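Local coordinates for protein seryl-tRNA synthetase (Pyrococcus horikoshii, PDB 2DQ0) that is a homodimeric class-II ligase that uses ATP to attach serine to tRNA(Ser), and probably also to tRNA(Sec), at residues P125-G130 with I323-E328; E140-Q145 with M150-L155; P337-N342 with G366-V371. All blocks are in the same frame, centred on the assembly; numbering follows the deposited sequence.

All three contacts lie on one side of the chain's centre. Contacts 1 and 3, centres about 9 Å apart, share the mixed sheet of the catalytic core: strand 124-129 of contact 1 pairs antiparallel with strand 338-342 of contact 3, and helix 316-333 directly precedes the latter in the chain, a short loop between them. Contact 2, its centre about 18 Å from contact 1 and about 12 Å from contact 3, falls between the two segments of contact 1 in sequence and joins helix 139-146 to strand 152-155, which pairs with 132-135 in a small parallel sheet. Contact 3 comes last and alone reaches the seryl-adenylate analogue, through the far end of 366-371; contacts 1 and 2 build the flank away from it.

Contact 1: residues P125-G130 with I323-E328; sequences PIRFWG and IIRNAE
Arg-127 sends CG anti to the backbone N (chi1 176°) and then bends at chi3, which presents the NE and NH2 side of its guanidinium to Glu-328; the glutamate, its chain extended beyond CG, reaches out from helix 316-333 to meet it. The salt bridge is therefore side-on and two-pronged: Arg-127 NE bonds Glu-328 OE1 at 2.9 Å and Arg-127 NH2 bonds Glu-328 OE2 at 2.6 Å, both oxygens being approached on their syn sides. The two flat groups are not coplanar, their planes differing by 37°; OE2 sits in the guanidinium plane, whereas OE1 is tilted from it. Over one face of the same guanidinium lies that of Arg-325, centres 3.8 Å apart and planes 16° from parallel, with Arg-325 NH1 3.4 Å from Arg-127 NE. The carboxylate at the edge probably offsets this pairing of like charges. Glu-328 OE1 is also hydrogen-bonded to Tyr-338 OH, so one carboxylate ties the helix to two adjacent strands. A leucine in place of Arg-127 would probably leave the buried Glu-328 carboxylate without its cationic mate and Arg-325 without the flat group it stacks on. At this point the strand carries a classic beta bulge, Ile-126 and Arg-127 both facing Val-340, in the helix-flanked antiparallel sheet of a class-II synthetase core.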
loop_
_atom_site.group_PDB
_atom_site.type_symbol
_atom_site.label_atom_id
_atom_site.label_comp_id
_atom_site.label_asym_id
_atom_site.label_seq_id
_atom_site.Cartn_x
_atom_site.Cartn_y
_atom_site.Cartn_z
ATOM N N PRO A 125 23.393 22.772 -12.116
ATOM C CA PRO A 125 23.433 23.035 -10.668
ATOM C C PRO A 125 23.235 24.535 -10.540
ATOM O O PRO A 125 23.815 25.285 -11.317
ATOM C CB PRO A 125 24.850 22.617 -10.268
ATOM C CG PRO A 125 25.239 21.623 -11.322
ATOM C CD PRO A 125 24.679 22.238 -12.591
ATOM N N ILE A 126 22.433 24.983 -9.579
ATOM C CA ILE A 126 22.177 26.414 -9.444
ATOM C C ILE A 126 22.321 26.911 -8.030
ATOM O O ILE A 126 22.201 28.099 -7.769
ATOM C CB ILE A 126 20.747 26.770 -9.908
ATOM C CG1 ILE A 126 19.722 25.996 -9.073
ATOM C CG2 ILE A 126 20.567 26.449 -11.392
ATOM C CD1 ILE A 126 18.297 26.349 -9.401
ATOM N N ARG A 127 22.597 26.005 -7.111
ATOM C CA ARG A 127 22.694 26.383 -5.717
ATOM C C ARG A 127 23.344 25.243 -4.917
ATOM O O ARG A 127 23.159 24.068 -5.226
ATOM C CB ARG A 127 21.269 26.706 -5.222
ATOM C CG ARG A 127 21.156 27.041 -3.756
ATOM C CD ARG A 127 19.949 27.935 -3.421
ATOM N NE ARG A 127 18.597 27.386 -3.636
ATOM C CZ ARG A 127 17.965 27.342 -4.811
ATOM N NH1 ARG A 127 18.549 27.790 -5.904
ATOM N NH2 ARG A 127 16.714 26.910 -4.884
ATOM N N PHE A 128 24.130 25.592 -3.907
ATOM C CA PHE A 128 24.792 24.592 -3.088
ATOM C C PHE A 128 24.681 24.980 -1.632
ATOM O O PHE A 128 24.677 26.162 -1.312
ATOM C CB PHE A 128 26.272 24.493 -3.440
ATOM C CG PHE A 128 26.535 24.155 -4.866
ATOM C CD1 PHE A 128 26.578 25.152 -5.830
ATOM C CD2 PHE A 128 26.780 22.833 -5.242
ATOM C CE1 PHE A 128 26.865 24.846 -7.149
ATOM C CE2 PHE A 128 27.069 22.510 -6.556
ATOM C CZ PHE A 128 27.116 23.519 -7.519
ATOM N N TRP A 129 24.624 23.991 -0.745
ATOM C CA TRP A 129 24.508 24.285 0.675
ATOM C C TRP A 129 25.257 23.247 1.511
ATOM O O TRP A 129 25.286 22.078 1.148
ATOM C CB TRP A 129 23.016 24.302 1.060
ATOM C CG TRP A 129 22.776 24.655 2.500
ATOM C CD1 TRP A 129 22.611 25.910 3.025
ATOM C CD2 TRP A 129 22.853 23.763 3.620
ATOM N NE1 TRP A 129 22.598 25.852 4.402
ATOM C CE2 TRP A 129 22.747 24.548 4.793
ATOM C CE3 TRP A 129 23.013 22.375 3.746
ATOM C CZ2 TRP A 129 22.798 23.992 6.071
ATOM C CZ3 TRP A 129 23.065 21.824 5.025
ATOM C CH2 TRP A 129 22.959 22.633 6.167
ATOM N N GLY A 130 25.873 23.674 2.615
ATOM C CA GLY A 130 26.554 22.741 3.512
ATOM C C GLY A 130 28.031 22.420 3.350
ATOM O O GLY A 130 28.677 22.832 2.382
ATOM N N ILE A 323 8.003 25.944 -2.812
ATOM C CA ILE A 323 8.050 24.558 -2.392
ATOM C C ILE A 323 9.453 23.980 -2.404
ATOM O O ILE A 323 9.820 23.245 -1.468
ATOM C CB ILE A 323 7.074 23.662 -3.189
ATOM C CG1 ILE A 323 7.499 23.543 -4.641
ATOM C CG2 ILE A 323 5.663 24.214 -3.069
ATOM C CD1 ILE A 323 6.421 22.889 -5.495
ATOM N N ILE A 324 10.253 24.305 -3.418
ATOM C CA ILE A 324 11.631 23.797 -3.446
ATOM C C ILE A 324 12.405 24.324 -2.223
ATOM O O ILE A 324 13.237 23.615 -1.653
ATOM C CB ILE A 324 12.385 24.184 -4.766
ATOM C CG1 ILE A 324 13.778 23.548 -4.793
ATOM C CG2 ILE A 324 12.530 25.688 -4.875
ATOM C CD1 ILE A 324 13.801 22.031 -4.856
ATOM N N ARG A 325 12.108 25.554 -1.806
ATOM C CA ARG A 325 12.776 26.139 -0.651
ATOM C C ARG A 325 12.270 25.446 0.599
ATOM O O ARG A 325 12.993 25.310 1.596
ATOM C CB ARG A 325 12.490 27.638 -0.546
ATOM C CG ARG A 325 12.938 28.473 -1.739
ATOM C CD ARG A 325 14.399 28.871 -1.657
ATOM N NE ARG A 325 14.839 29.628 -2.833
ATOM C CZ ARG A 325 16.074 30.109 -2.984
ATOM N NH1 ARG A 325 16.990 29.913 -2.034
ATOM N NH2 ARG A 325 16.399 30.781 -4.085
ATOM N N ASN A 326 11.015 25.023 0.557
ATOM C CA ASN A 326 10.436 24.331 1.703
ATOM C C ASN A 326 11.184 23.029 1.898
ATOM O O ASN A 326 11.476 22.665 3.031
ATOM C CB ASN A 326 8.942 24.061 1.492
ATOM C CG ASN A 326 8.088 25.300 1.690
ATOM O OD1 ASN A 326 6.897 25.289 1.408
ATOM N ND2 ASN A 326 8.695 26.372 2.175
ATOM N N ALA A 327 11.503 22.333 0.801
ATOM C CA ALA A 327 12.259 21.074 0.903
ATOM C C ALA A 327 13.697 21.369 1.309
ATOM O O ALA A 327 14.264 20.650 2.124
ATOM C CB ALA A 327 12.243 20.325 -0.398
ATOM N N GLU A 328 14.285 22.427 0.754
ATOM C CA GLU A 328 15.663 22.804 1.110
ATOM C C GLU A 328 15.817 23.033 2.607
ATOM O O GLU A 328 16.833 22.652 3.188
ATOM C CB GLU A 328 16.105 24.082 0.379
ATOM C CG GLU A 328 16.332 23.909 -1.094
ATOM C CD GLU A 328 16.863 25.150 -1.761
ATOM O OE1 GLU A 328 17.983 25.582 -1.410
ATOM O OE2 GLU A 328 16.163 25.687 -2.648
#

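Contact 2: residues E140-Q145 with M150-L155; sequences ERFLEQ and MEYEIL
One aromatic ring, Phe-142, meets two dissimilar partners here: the ring of Tyr-152 and the thioether of Met-150. The phenylalanine and tyrosine rings pair obliquely, with centroids 5.0 Å apart and planes at 50°; Phe-142 CE1 comes within 3.5 Å of Tyr-152 CD2, and CD1 of the phenylalanine lies over one face of the tyrosine, toward its rim. Phe-142 CZ also touches the base of that side chain, 3.7 Å from Tyr-152 CB. For the methionine the evidence points to the perimeter of the ring: Met-150 CG lies at the edge of Phe-142, 4.0 Å from CZ, and the Met-150 sulfur SD is 5.1 Å from the ring centroid in an oblique Met-aromatic contact. These residues join helix 139-146 to strand 152-155 within a beta-alpha-beta unit whose first strand, 132-135, runs parallel to the last, and Phe-142 also touches Ala-132 and Val-134 of that first strand. Tyr-152 places CG between its backbone N and carbonyl carbon (chi1 71°), bringing the ring back toward the helix. There Leu-143 crosses it at about a right angle, CD2 lying 3.9 Å from Tyr-152 CE2. Trp-361 meets the Phe-142 ring in an edge-to-face pair.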
loop_
_atom_site.group_PDB
_atom_site.type_symbol
_atom_site.label_atom_id
_atom_site.label_comp_id
_atom_site.label_asym_id
_atom_site.label_seq_id
_atom_site.Cartn_x
_atom_site.Cartn_y
_atom_site.Cartn_z
ATOM N N GLU A 140 38.217 14.436 -6.781
ATOM C CA GLU A 140 38.032 15.051 -8.083
ATOM C C GLU A 140 36.558 15.029 -8.442
ATOM O O GLU A 140 36.004 16.056 -8.824
ATOM C CB GLU A 140 38.864 14.356 -9.175
ATOM C CG GLU A 140 38.739 15.042 -10.535
ATOM C CD GLU A 140 39.971 14.898 -11.406
ATOM O OE1 GLU A 140 39.941 15.394 -12.555
ATOM O OE2 GLU A 140 40.967 14.300 -10.944
ATOM N N ARG A 141 35.916 13.869 -8.307
ATOM C CA ARG A 141 34.503 13.786 -8.629
ATOM C C ARG A 141 33.754 14.849 -7.833
ATOM O O ARG A 141 32.976 15.624 -8.391
ATOM C CB ARG A 141 33.937 12.396 -8.313
ATOM C CG ARG A 141 32.422 12.286 -8.562
ATOM C CD ARG A 141 31.970 10.868 -8.862
ATOM N NE ARG A 141 32.105 9.979 -7.717
ATOM C CZ ARG A 141 32.216 8.659 -7.801
ATOM N NH1 ARG A 141 32.213 8.057 -8.991
ATOM N NH2 ARG A 141 32.335 7.939 -6.690
ATOM N N PHE A 142 33.999 14.905 -6.532
ATOM C CA PHE A 142 33.313 15.888 -5.726
ATOM C C PHE A 142 33.495 17.299 -6.263
ATOM O O PHE A 142 32.523 18.041 -6.412
ATOM C CB PHE A 142 33.795 15.851 -4.278
ATOM C CG PHE A 142 33.303 17.019 -3.473
ATOM C CD1 PHE A 142 34.040 18.205 -3.412
ATOM C CD2 PHE A 142 32.047 16.985 -2.883
ATOM C CE1 PHE A 142 33.528 19.338 -2.786
ATOM C CE2 PHE A 142 31.529 18.118 -2.257
ATOM C CZ PHE A 142 32.273 19.299 -2.212
ATOM N N LEU A 143 34.740 17.671 -6.557
ATOM C CA LEU A 143 35.037 19.020 -7.030
ATOM C C LEU A 143 34.407 19.394 -8.353
ATOM O O LEU A 143 34.002 20.549 -8.547
ATOM C CB LEU A 143 36.547 19.227 -7.078
ATOM C CG LEU A 143 37.149 19.410 -5.679
ATOM C CD1 LEU A 143 38.666 19.321 -5.725
ATOM C CD2 LEU A 143 36.710 20.748 -5.128
ATOM N N GLU A 144 34.313 18.419 -9.251
ATOM C CA GLU A 144 33.715 18.633 -10.559
ATOM C C GLU A 144 32.219 18.814 -10.373
ATOM O O GLU A 144 31.617 19.720 -10.946
ATOM C CB GLU A 144 33.962 17.426 -11.464
ATOM C CG GLU A 144 34.670 17.750 -12.773
ATOM C CD GLU A 144 33.750 18.345 -13.825
ATOM O OE1 GLU A 144 32.710 17.718 -14.116
ATOM O OE2 GLU A 144 34.072 19.426 -14.368
ATOM N N GLN A 145 31.619 17.958 -9.555
ATOM C CA GLN A 145 30.192 18.024 -9.320
ATOM C C GLN A 145 29.769 19.269 -8.532
ATOM O O GLN A 145 28.666 19.803 -8.717
ATOM C CB GLN A 145 29.756 16.743 -8.615
ATOM C CG GLN A 145 29.881 15.490 -9.482
ATOM C CD GLN A 145 28.851 15.445 -10.612
ATOM O OE1 GLN A 145 29.120 15.849 -11.764
ATOM N NE2 GLN A 145 27.652 14.966 -10.279
ATOM N N MET A 150 31.293 24.675 -3.366
ATOM C CA MET A 150 30.772 24.126 -2.111
ATOM C C MET A 150 31.859 23.826 -1.082
ATOM O O MET A 150 32.885 23.220 -1.405
ATOM C CB MET A 150 29.958 22.849 -2.412
ATOM C CG MET A 150 29.518 22.028 -1.194
ATOM S SD MET A 150 28.450 20.618 -1.643
ATOM C CE MET A 150 27.421 20.545 -0.285
ATOM N N GLU A 151 31.624 24.236 0.165
ATOM C CA GLU A 151 32.600 24.010 1.220
ATOM C C GLU A 151 32.707 22.521 1.495
ATOM O O GLU A 151 31.752 21.786 1.250
ATOM C CB GLU A 151 32.209 24.781 2.487
ATOM C CG GLU A 151 33.383 24.976 3.440
ATOM C CD GLU A 151 34.671 25.370 2.699
ATOM O OE1 GLU A 151 34.700 26.470 2.101
ATOM O OE2 GLU A 151 35.652 24.580 2.701
ATOM N N TYR A 152 33.860 22.064 1.985
ATOM C CA TYR A 152 34.023 20.638 2.249
ATOM C C TYR A 152 35.206 20.274 3.117
ATOM O O TYR A 152 36.203 20.969 3.164
ATOM C CB TYR A 152 34.137 19.873 0.934
ATOM C CG TYR A 152 35.435 20.121 0.214
ATOM C CD1 TYR A 152 36.524 19.254 0.364
ATOM C CD2 TYR A 152 35.579 21.219 -0.629
ATOM C CE1 TYR A 152 37.723 19.477 -0.324
ATOM C CE2 TYR A 152 36.768 21.449 -1.316
ATOM C CZ TYR A 152 37.828 20.575 -1.165
ATOM O OH TYR A 152 38.964 20.789 -1.903
ATOM N N GLU A 153 35.085 19.135 3.776
ATOM C CA GLU A 153 36.109 18.628 4.664
ATOM C C GLU A 153 36.570 17.287 4.099
ATOM O O GLU A 153 35.756 16.500 3.628
ATOM C CB GLU A 153 35.486 18.460 6.048
ATOM C CG GLU A 153 36.367 17.895 7.121
ATOM C CD GLU A 153 35.655 17.886 8.465
ATOM O OE1 GLU A 153 35.464 18.983 9.053
ATOM O OE2 GLU A 153 35.274 16.783 8.922
ATOM N N ILE A 154 37.874 17.038 4.117
ATOM C CA ILE A 154 38.412 15.788 3.608
ATOM C C ILE A 154 38.411 14.784 4.733
ATOM O O ILE A 154 38.779 15.109 5.862
ATOM C CB ILE A 154 39.850 15.942 3.113
ATOM C CG1 ILE A 154 39.872 16.839 1.880
ATOM C CG2 ILE A 154 40.458 14.566 2.818
ATOM C CD1 ILE A 154 39.031 16.325 0.738
ATOM N N LEU A 155 37.988 13.563 4.427
ATOM C CA LEU A 155 37.934 12.520 5.431
ATOM C C LEU A 155 39.106 11.587 5.297
ATOM O O LEU A 155 39.507 11.209 4.172
ATOM C CB LEU A 155 36.661 11.697 5.301
ATOM C CG LEU A 155 35.307 12.345 5.563
ATOM C CD1 LEU A 155 34.213 11.416 5.013
ATOM C CD2 LEU A 155 35.126 12.618 7.046
#

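Contact 3: residues P337-N342 with G366-V371; sequences PYRVVN and GKFREV. With SSA (5'-O-(N-(L-seryl)-sulfamoyl)adenosine), chain G; SO4 (sulfate ion), chain D.
Strands 338-342 and 367-376 are both antiparallel partners of strand 354-362 in the class-II catalytic sheet, and this contact joins the two outer strands of that trio through side chains. Arg-339 lays its aliphatic chain over the ring of Phe-368: CD stands 3.5 Å from the ring centroid and only 12° off the normal, a CH-pi contact over the centre of the face. Arg-339 CG lies 3.5 Å from Phe-368 CD2. The first torsion of Arg-339, with CG between the backbone N and the carbonyl carbon (chi1 71°), turns the chain over the face; extended from CG to NE, it then follows the ring, and the guanidinium continues out past the CB side, its plane 21° from that of the ring. The charged end is held elsewhere, by a salt bridge from NH1 to Glu-359 and a hydrogen bond from NH2 to the carbonyl of Gln-145, while Trp-361 pairs edge-to-face with Phe-368.

Further along strand 367-376, CB of both Arg-369 and Glu-370 points away from strand 338-342. Arg-369 NH1 donates to sulfate O4 at 3.0 Å, and its NH2 is bonded to Gln-365; the sulfate is probably from the crystallisation liquor. Hydroxyl O3' of the seryl-adenylate analogue donates to Glu-370 OE1 at 2.8 Å, and O2' bonds weakly to Val-371 O at 2.9 Å. The chemistry thus divides along one strand: Phe-368 supplies an apolar surface for a buried arginine whose charge is met by Glu-359, and Glu-370 and Val-371 supply acceptors for both ribose hydroxyls of the bound analogue, the one at Val-371 weakly.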
loop_
_atom_site.group_PDB
_atom_site.type_symbol
_atom_site.label_atom_id
_atom_site.label_comp_id
_atom_site.label_asym_id
_atom_site.label_seq_id
_atom_site.Cartn_x
_atom_site.Cartn_y
_atom_site.Cartn_z
ATOM N N PRO A 337 24.296 18.264 3.457
ATOM C CA PRO A 337 24.789 19.115 2.371
ATOM C C PRO A 337 24.183 18.654 1.036
ATOM O O PRO A 337 23.947 17.473 0.819
ATOM C CB PRO A 337 26.313 18.970 2.478
ATOM C CG PRO A 337 26.483 17.560 3.001
ATOM C CD PRO A 337 25.360 17.410 4.019
ATOM N N TYR A 338 23.917 19.603 0.151
ATOM C CA TYR A 338 23.274 19.289 -1.115
ATOM C C TYR A 338 23.526 20.388 -2.133
ATOM O O TYR A 338 24.167 21.404 -1.852
ATOM C CB TYR A 338 21.759 19.167 -0.888
ATOM C CG TYR A 338 21.074 20.480 -0.498
ATOM C CD1 TYR A 338 20.716 21.417 -1.465
ATOM C CD2 TYR A 338 20.826 20.801 0.845
ATOM C CE1 TYR A 338 20.133 22.645 -1.119
ATOM C CE2 TYR A 338 20.240 22.034 1.209
ATOM C CZ TYR A 338 19.901 22.952 0.218
ATOM O OH TYR A 338 19.371 24.184 0.557
ATOM N N ARG A 339 22.994 20.167 -3.320
ATOM C CA ARG A 339 23.089 21.124 -4.397
ATOM C C ARG A 339 21.722 20.993 -5.091
ATOM O O ARG A 339 21.191 19.890 -5.197
ATOM C CB ARG A 339 24.243 20.744 -5.345
ATOM C CG ARG A 339 23.985 19.503 -6.182
ATOM C CD ARG A 339 25.120 19.151 -7.117
ATOM N NE ARG A 339 24.624 18.210 -8.113
ATOM C CZ ARG A 339 25.179 17.991 -9.299
ATOM N NH1 ARG A 339 24.631 17.119 -10.137
ATOM N NH2 ARG A 339 26.278 18.644 -9.650
ATOM N N VAL A 340 21.106 22.092 -5.506
ATOM C CA VAL A 340 19.829 21.926 -6.182
ATOM C C VAL A 340 20.089 22.158 -7.647
ATOM O O VAL A 340 20.889 23.008 -8.032
ATOM C CB VAL A 340 18.692 22.851 -5.628
ATOM C CG1 VAL A 340 19.177 23.625 -4.429
ATOM C CG2 VAL A 340 18.130 23.722 -6.725
ATOM N N VAL A 341 19.401 21.384 -8.465
ATOM C CA VAL A 341 19.613 21.426 -9.888
ATOM C C VAL A 341 18.394 21.809 -10.714
ATOM O O VAL A 341 17.266 21.531 -10.334
ATOM C CB VAL A 341 20.141 20.030 -10.327
ATOM C CG1 VAL A 341 20.021 19.851 -11.811
ATOM C CG2 VAL A 341 21.587 19.867 -9.887
ATOM N N ASN A 342 18.628 22.482 -11.835
ATOM C CA ASN A 342 17.546 22.815 -12.732
ATOM C C ASN A 342 17.645 21.726 -13.786
ATOM O O ASN A 342 18.640 21.601 -14.498
ATOM C CB ASN A 342 17.745 24.183 -13.371
ATOM C CG ASN A 342 16.566 24.591 -14.260
ATOM O OD1 ASN A 342 15.602 23.826 -14.452
ATOM N ND2 ASN A 342 16.644 25.802 -14.813
ATOM N N GLY A 366 30.190 8.875 -2.780
ATOM C CA GLY A 366 31.089 9.811 -3.405
ATOM C C GLY A 366 30.349 10.588 -4.481
ATOM O O GLY A 366 30.938 10.954 -5.485
ATOM N N LYS A 367 29.054 10.828 -4.300
ATOM C CA LYS A 367 28.295 11.601 -5.293
ATOM C C LYS A 367 27.001 12.289 -4.807
ATOM O O LYS A 367 26.521 12.042 -3.707
ATOM C CB LYS A 367 27.988 10.722 -6.519
ATOM C CG LYS A 367 27.438 9.376 -6.203
ATOM C CD LYS A 367 27.284 8.525 -7.457
ATOM C CE LYS A 367 28.615 8.057 -8.034
ATOM N NZ LYS A 367 28.405 6.987 -9.075
ATOM N N PHE A 368 26.473 13.196 -5.619
ATOM C CA PHE A 368 25.222 13.860 -5.279
ATOM C C PHE A 368 24.079 12.985 -5.817
ATOM O O PHE A 368 24.104 12.565 -6.969
ATOM C CB PHE A 368 25.140 15.242 -5.919
ATOM C CG PHE A 368 26.060 16.259 -5.313
ATOM C CD1 PHE A 368 27.358 16.424 -5.797
ATOM C CD2 PHE A 368 25.615 17.086 -4.278
ATOM C CE1 PHE A 368 28.199 17.404 -5.258
ATOM C CE2 PHE A 368 26.442 18.068 -3.728
ATOM C CZ PHE A 368 27.736 18.230 -4.216
ATOM N N ARG A 369 23.078 12.700 -4.995
ATOM C CA ARG A 369 21.973 11.867 -5.466
ATOM C C ARG A 369 20.632 12.536 -5.201
ATOM O O ARG A 369 20.424 13.115 -4.121
ATOM C CB ARG A 369 21.992 10.494 -4.775
ATOM C CG ARG A 369 23.319 9.730 -4.831
ATOM C CD ARG A 369 23.831 9.559 -6.247
ATOM N NE ARG A 369 22.853 9.021 -7.206
ATOM C CZ ARG A 369 22.596 7.723 -7.411
ATOM N NH1 ARG A 369 21.695 7.360 -8.317
ATOM N NH2 ARG A 369 23.220 6.778 -6.718
ATOM N N GLU A 370 19.736 12.449 -6.191
ATOM C CA GLU A 370 18.394 13.011 -6.088
ATOM C C GLU A 370 17.760 12.552 -4.806
ATOM O O GLU A 370 17.787 11.363 -4.474
ATOM C CB GLU A 370 17.485 12.564 -7.235
ATOM C CG GLU A 370 16.031 13.032 -7.040
ATOM C CD GLU A 370 15.094 12.584 -8.142
ATOM O OE1 GLU A 370 13.873 12.846 -8.022
ATOM O OE2 GLU A 370 15.571 11.977 -9.129
ATOM N N VAL A 371 17.161 13.502 -4.104
ATOM C CA VAL A 371 16.536 13.207 -2.844
ATOM C C VAL A 371 15.137 13.867 -2.793
ATOM O O VAL A 371 14.308 13.513 -1.962
ATOM C CB VAL A 371 17.494 13.659 -1.714
ATOM C CG1 VAL A 371 17.201 15.110 -1.275
ATOM C CG2 VAL A 371 17.452 12.653 -0.592
HETATM N N10 SSA G . 5.349 13.688 -6.751
HETATM C CA SSA G . 6.743 14.007 -7.110
HETATM C CB SSA G . 7.370 14.918 -6.089
HETATM O OG SSA G . 7.643 14.247 -4.855
HETATM C C9 SSA G . 7.634 12.777 -7.229
HETATM O O9 SSA G . 7.224 11.664 -6.909
HETATM N N8 SSA G . 8.866 12.970 -7.716
HETATM S S1 SSA G . 9.894 11.741 -7.829
HETATM O O1S SSA G . 9.280 10.806 -8.761
HETATM O O2S SSA G . 11.193 12.332 -8.132
HETATM O "O5'" SSA G . 9.895 11.116 -6.391
HETATM C "C5'" SSA G . 10.243 11.926 -5.285
HETATM C "C4'" SSA G . 11.353 11.323 -4.482
HETATM O "O4'" SSA G . 10.957 10.048 -3.941
HETATM C "C3'" SSA G . 12.665 11.026 -5.179
HETATM O "O3'" SSA G . 13.404 12.220 -5.339
HETATM C "C2'" SSA G . 13.304 10.129 -4.134
HETATM O "O2'" SSA G . 13.754 10.806 -2.985
HETATM C "C1'" SSA G . 12.110 9.235 -3.773
HETATM N N9 SSA G . 11.941 8.079 -4.649
HETATM C C8 SSA G . 11.433 8.017 -5.936
HETATM N N7 SSA G . 11.425 6.809 -6.439
HETATM C C5 SSA G . 11.965 6.023 -5.426
HETATM C C6 SSA G . 12.245 4.633 -5.335
HETATM N N6 SSA G . 12.000 3.776 -6.320
HETATM N N1 SSA G . 12.777 4.159 -4.166
HETATM C C2 SSA G . 13.014 5.034 -3.164
HETATM N N3 SSA G . 12.796 6.368 -3.139
HETATM C C4 SSA G . 12.280 6.798 -4.313
HETATM S S SO4 D . 22.146 3.432 -9.128
HETATM O O1 SO4 D . 21.066 2.792 -8.351
HETATM O O2 SO4 D . 23.294 3.666 -8.231
HETATM O O3 SO4 D . 22.572 2.575 -10.256
HETATM O O4 SO4 D . 21.646 4.707 -9.671
#